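Local coordinates for protein putative alkaline phosphatase (PDB 4F1V) that binds phosphate with high affinity in the periplasm and probably delivers it to the PstSACB ABC transporter for import, at residues Asp2-Ala8 / Lys55-Gly61. Where two conformers were deposited one is given. Numbering follows the deposited sequence.
Sequences DINGGGA and KNVHWAG. With PI (hydrogenphosphate ion), chain B.
Residues 5-7 and 59-61 form two short parallel strands. Their axes approach to 4.5 Å at 33°. The register pairs N4 with H58, G5 with W59, G6 with A60 and G7 with G61, CA to CA 5.3, 4.7, 5.0 and 4.8 Å.

N4 has the largest buried area, 101 Å². Its backbone is extended, and both its polar backbone atoms bond to residues 58-59. N4 N donates to H58 ND1 (2.9 Å). N4 O accepts from H58 N (2.9 Å) and weakly from W59 N (3.3 Å). With chi1 m, N4 ND2 reaches N56 O (2.9 Å), and a water joins N4 OD1 to K55 NZ.

The H58 side chain, chi1 m and chi2 93°, turns toward residues 2-8. One ring face is covered by I3 CD1. H58 psi is -26°, a break in the otherwise extended run of 55-61.

In this venus flytrap protein of the PstS family, strand 5-7 lies between 29-30 and 59-62 in the sheet of one lobe, and its end leads to the phosphate cleft. There G61 N donates to G6 O (2.9 Å) and A8 N to G61 O (2.8 Å). A8 CB lies 3.4 Å from O4 of the phosphate (PI).

W59, chi1 p, lays its indole over G5. G5 CA sits 3.4 Å from the centroid of the five-membered ring, a CH-pi contact. A CB on G5 would clash with the ring. I3 CG2 packs on W59 CD1 at 3.7 Å, and a water links I3 O (2.8 Å) with W59 NE1 (3.0 Å). F298 stacks on the same indole.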
ATOM      1  N   ASP A   2     -19.301  17.359   2.625  0.70 10.72           N
ATOM      2  CA  ASP A   2     -18.437  16.590   1.740  0.70  7.83           C
ATOM      3  C   ASP A   2     -18.073  15.259   2.456  0.70  6.03           C
ATOM      4  O   ASP A   2     -18.016  15.103   3.655  0.70  7.01           O
ATOM      5  CB  ASP A   2     -17.185  17.316   1.389  0.70 10.41           C
ATOM      6  CG  ASP A   2     -17.351  18.346   0.186  0.70 15.10           C
ATOM      7  OD1 ASP A   2     -16.323  18.976  -0.128  0.70 19.12           O
ATOM      8  OD2 ASP A   2     -18.421  18.415  -0.500  0.70 16.87           O
ATOM      9  N   ILE A   3     -17.738  14.301   1.596  1.00  6.25           N
ATOM     10  CA  ILE A   3     -17.176  12.991   1.989  0.55  6.30           C
ATOM     11  C   ILE A   3     -15.689  13.108   2.215  1.00  4.77           C
ATOM     12  O   ILE A   3     -14.953  13.533   1.289  1.00  6.15           O
ATOM     13  CB  ILE A   3     -17.414  12.002   0.741  0.55  5.44           C
ATOM     14  CG1 ILE A   3     -18.887  11.746   0.434  0.55  7.24           C
ATOM     15  CG2 ILE A   3     -16.639  10.705   0.963  0.55  5.83           C
ATOM     16  CD1 ILE A   3     -19.632  11.068   1.563  0.55 10.55           C
ATOM     17  N   ASN A   4     -15.233  12.786   3.402  1.00  4.64           N
ATOM     18  CA  ASN A   4     -13.861  12.999   3.792  1.00  4.57           C
ATOM     19  C   ASN A   4     -13.070  11.670   3.875  1.00  4.27           C
ATOM     20  O   ASN A   4     -13.444  10.774   4.663  1.00  4.60           O
ATOM     21  CB  ASN A   4     -13.800  13.671   5.154  1.00  5.09           C
ATOM     22  CG  ASN A   4     -14.509  15.000   5.144  1.00  5.05           C
ATOM     23  OD1 ASN A   4     -14.242  15.850   4.302  1.00  6.04           O
ATOM     24  ND2 ASN A   4     -15.420  15.194   6.094  1.00  5.50           N
ATOM     25  N   GLY A   5     -11.967  11.595   3.130  1.00  4.41           N
ATOM     26  CA  GLY A   5     -11.065  10.447   3.145  1.00  4.43           C
ATOM     27  C   GLY A   5      -9.611  10.888   3.260  1.00  3.63           C
ATOM     28  O   GLY A   5      -9.199  12.021   3.059  1.00  4.40           O
ATOM     29  N   GLY A   6      -8.775   9.889   3.562  1.00  4.11           N
ATOM     30  CA  GLY A   6      -7.352  10.114   3.813  1.00  3.61           C
ATOM     31  C   GLY A   6      -6.734   8.832   4.309  1.00  3.67           C
ATOM     32  O   GLY A   6      -7.390   7.805   4.439  1.00  4.12           O
ATOM     33  N   GLY A   7      -5.408   8.905   4.595  1.00  3.36           N
ATOM     34  CA  GLY A   7      -4.687   7.732   5.064  1.00  3.28           C
ATOM     35  C   GLY A   7      -3.383   7.562   4.335  1.00  3.39           C
ATOM     36  O   GLY A   7      -2.555   8.493   4.247  1.00  3.64           O
ATOM     37  N   ALA A   8      -3.159   6.347   3.792  1.00  3.37           N
ATOM     38  CA  ALA A   8      -1.944   5.969   3.089  1.00  2.87           C
ATOM     39  C   ALA A   8      -1.391   7.096   2.217  1.00  2.98           C
ATOM     40  O   ALA A   8      -2.106   7.647   1.366  1.00  3.17           O
ATOM     41  CB  ALA A   8      -2.254   4.765   2.207  1.00  3.27           C
ATOM     42  N   LYS A  55     -15.764  17.747  11.542  1.00  9.20           N
ATOM     43  CA  LYS A  55     -16.029  16.903  10.419  1.00  8.61           C
ATOM     44  C   LYS A  55     -16.010  15.415  10.833  1.00  6.93           C
ATOM     45  O   LYS A  55     -15.372  15.045  11.815  1.00  8.05           O
ATOM     46  CB  LYS A  55     -15.003  17.182   9.277  1.00  7.99           C
ATOM     47  CG  LYS A  55     -15.207  18.530   8.609  1.00 11.19           C
ATOM     48  CD  LYS A  55     -14.257  18.780   7.495  1.00 10.72           C
ATOM     49  CE  LYS A  55     -14.572  20.101   6.730  1.00 13.00           C
ATOM     50  NZ  LYS A  55     -13.523  20.279   5.681  1.00 15.40           N
ATOM     51  N   ASN A  56     -16.719  14.629  10.061  0.80  6.32           N
ATOM     52  CA  ASN A  56     -16.710  13.159  10.149  0.80  6.17           C
ATOM     53  C   ASN A  56     -15.724  12.584   9.116  0.80  4.35           C
ATOM     54  O   ASN A  56     -15.367  13.190   8.140  0.80  5.90           O
ATOM     55  CB  ASN A  56     -18.127  12.606   9.927  0.80  6.26           C
ATOM     56  CG  ASN A  56     -19.042  13.014  11.068  0.80  7.84           C
ATOM     57  OD1 ASN A  56     -18.777  12.709  12.214  0.80  9.27           O
ATOM     58  ND2 ASN A  56     -20.056  13.796  10.767  0.80 17.86           N
ATOM     59  N   VAL A  57     -15.332  11.315   9.394  1.00  5.09           N
ATOM     60  CA  VAL A  57     -14.493  10.539   8.488  1.00  4.02           C
ATOM     61  C   VAL A  57     -15.407   9.550   7.757  1.00  3.79           C
ATOM     62  O   VAL A  57     -16.171   8.829   8.407  1.00  5.06           O
ATOM     63  CB  VAL A  57     -13.407   9.771   9.241  1.00  4.27           C
ATOM     64  CG1 VAL A  57     -12.630   8.826   8.315  1.00  4.79           C
ATOM     65  CG2 VAL A  57     -12.463  10.739   9.927  1.00  5.10           C
ATOM     66  N   HIS A  58     -15.318   9.504   6.431  1.00  3.78           N
ATOM     67  CA  HIS A  58     -16.169   8.626   5.652  1.00  4.23           C
ATOM     68  C   HIS A  58     -15.452   7.437   5.054  1.00  3.62           C
ATOM     69  O   HIS A  58     -16.100   6.419   4.767  1.00  4.23           O
ATOM     70  CB  HIS A  58     -16.874   9.452   4.557  1.00  4.54           C
ATOM     71  CG  HIS A  58     -17.687  10.570   5.126  1.00  4.68           C
ATOM     72  ND1 HIS A  58     -17.190  11.816   5.291  1.00  5.21           N
ATOM     73  CD2 HIS A  58     -18.933  10.538   5.686  1.00  6.64           C
ATOM     74  CE1 HIS A  58     -18.114  12.538   5.883  1.00  5.33           C
ATOM     75  NE2 HIS A  58     -19.151  11.793   6.208  1.00  6.85           N
ATOM     76  N   TRP A  59     -14.134   7.545   4.804  1.00  3.63           N
ATOM     77  CA  TRP A  59     -13.391   6.448   4.152  1.00  3.81           C
ATOM     78  C   TRP A  59     -11.897   6.667   4.459  1.00  3.74           C
ATOM     79  O   TRP A  59     -11.472   7.748   4.840  1.00  3.61           O
ATOM     80  CB  TRP A  59     -13.650   6.380   2.665  1.00  3.83           C
ATOM     81  CG  TRP A  59     -13.113   7.439   1.784  1.00  4.13           C
ATOM     82  CD1 TRP A  59     -13.626   8.696   1.587  1.00  4.61           C
ATOM     83  CD2 TRP A  59     -11.947   7.375   0.932  1.00  4.15           C
ATOM     84  NE1 TRP A  59     -12.865   9.398   0.661  1.00  5.05           N
ATOM     85  CE2 TRP A  59     -11.833   8.595   0.245  1.00  4.95           C
ATOM     86  CE3 TRP A  59     -10.983   6.368   0.702  1.00  4.62           C
ATOM     87  CZ2 TRP A  59     -10.810   8.840  -0.702  1.00  5.90           C
ATOM     88  CZ3 TRP A  59      -9.963   6.585  -0.225  1.00  5.29           C
ATOM     89  CH2 TRP A  59      -9.894   7.817  -0.934  1.00  5.75           C
ATOM     90  N   ALA A  60     -11.121   5.596   4.212  1.00  3.58           N
ATOM     91  CA  ALA A  60      -9.658   5.683   4.327  1.00  3.47           C
ATOM     92  C   ALA A  60      -8.974   4.911   3.188  1.00  3.35           C
ATOM     93  O   ALA A  60      -9.464   3.901   2.712  1.00  3.98           O
ATOM     94  CB  ALA A  60      -9.160   5.175   5.641  1.00  4.37           C
ATOM     95  N   GLY A  61      -7.795   5.409   2.815  1.00  3.56           N
ATOM     96  CA  GLY A  61      -6.830   4.617   2.053  1.00  3.17           C
ATOM     97  C   GLY A  61      -5.847   3.950   3.006  1.00  3.24           C
ATOM     98  O   GLY A  61      -5.368   4.581   3.933  1.00  3.37           O
TER
HETATM   99  P    PI B1401       1.753   4.639   3.831  1.00  2.78           P
HETATM  100  O1   PI B1401       0.891   4.000   4.919  1.00  2.77           O
HETATM  101  O2   PI B1401       1.840   6.156   4.008  1.00  3.22           O
HETATM  102  O3   PI B1401       3.146   3.996   3.809  1.00  3.08           O
HETATM  103  O4   PI B1401       1.068   4.388   2.458  1.00  3.15           O
HETATM  104  O   HOH W   1     -12.582  12.364   0.284  1.00  5.50           O
HETATM  105  O   HOH W   2     -14.627  18.554   3.929  0.70  9.59           O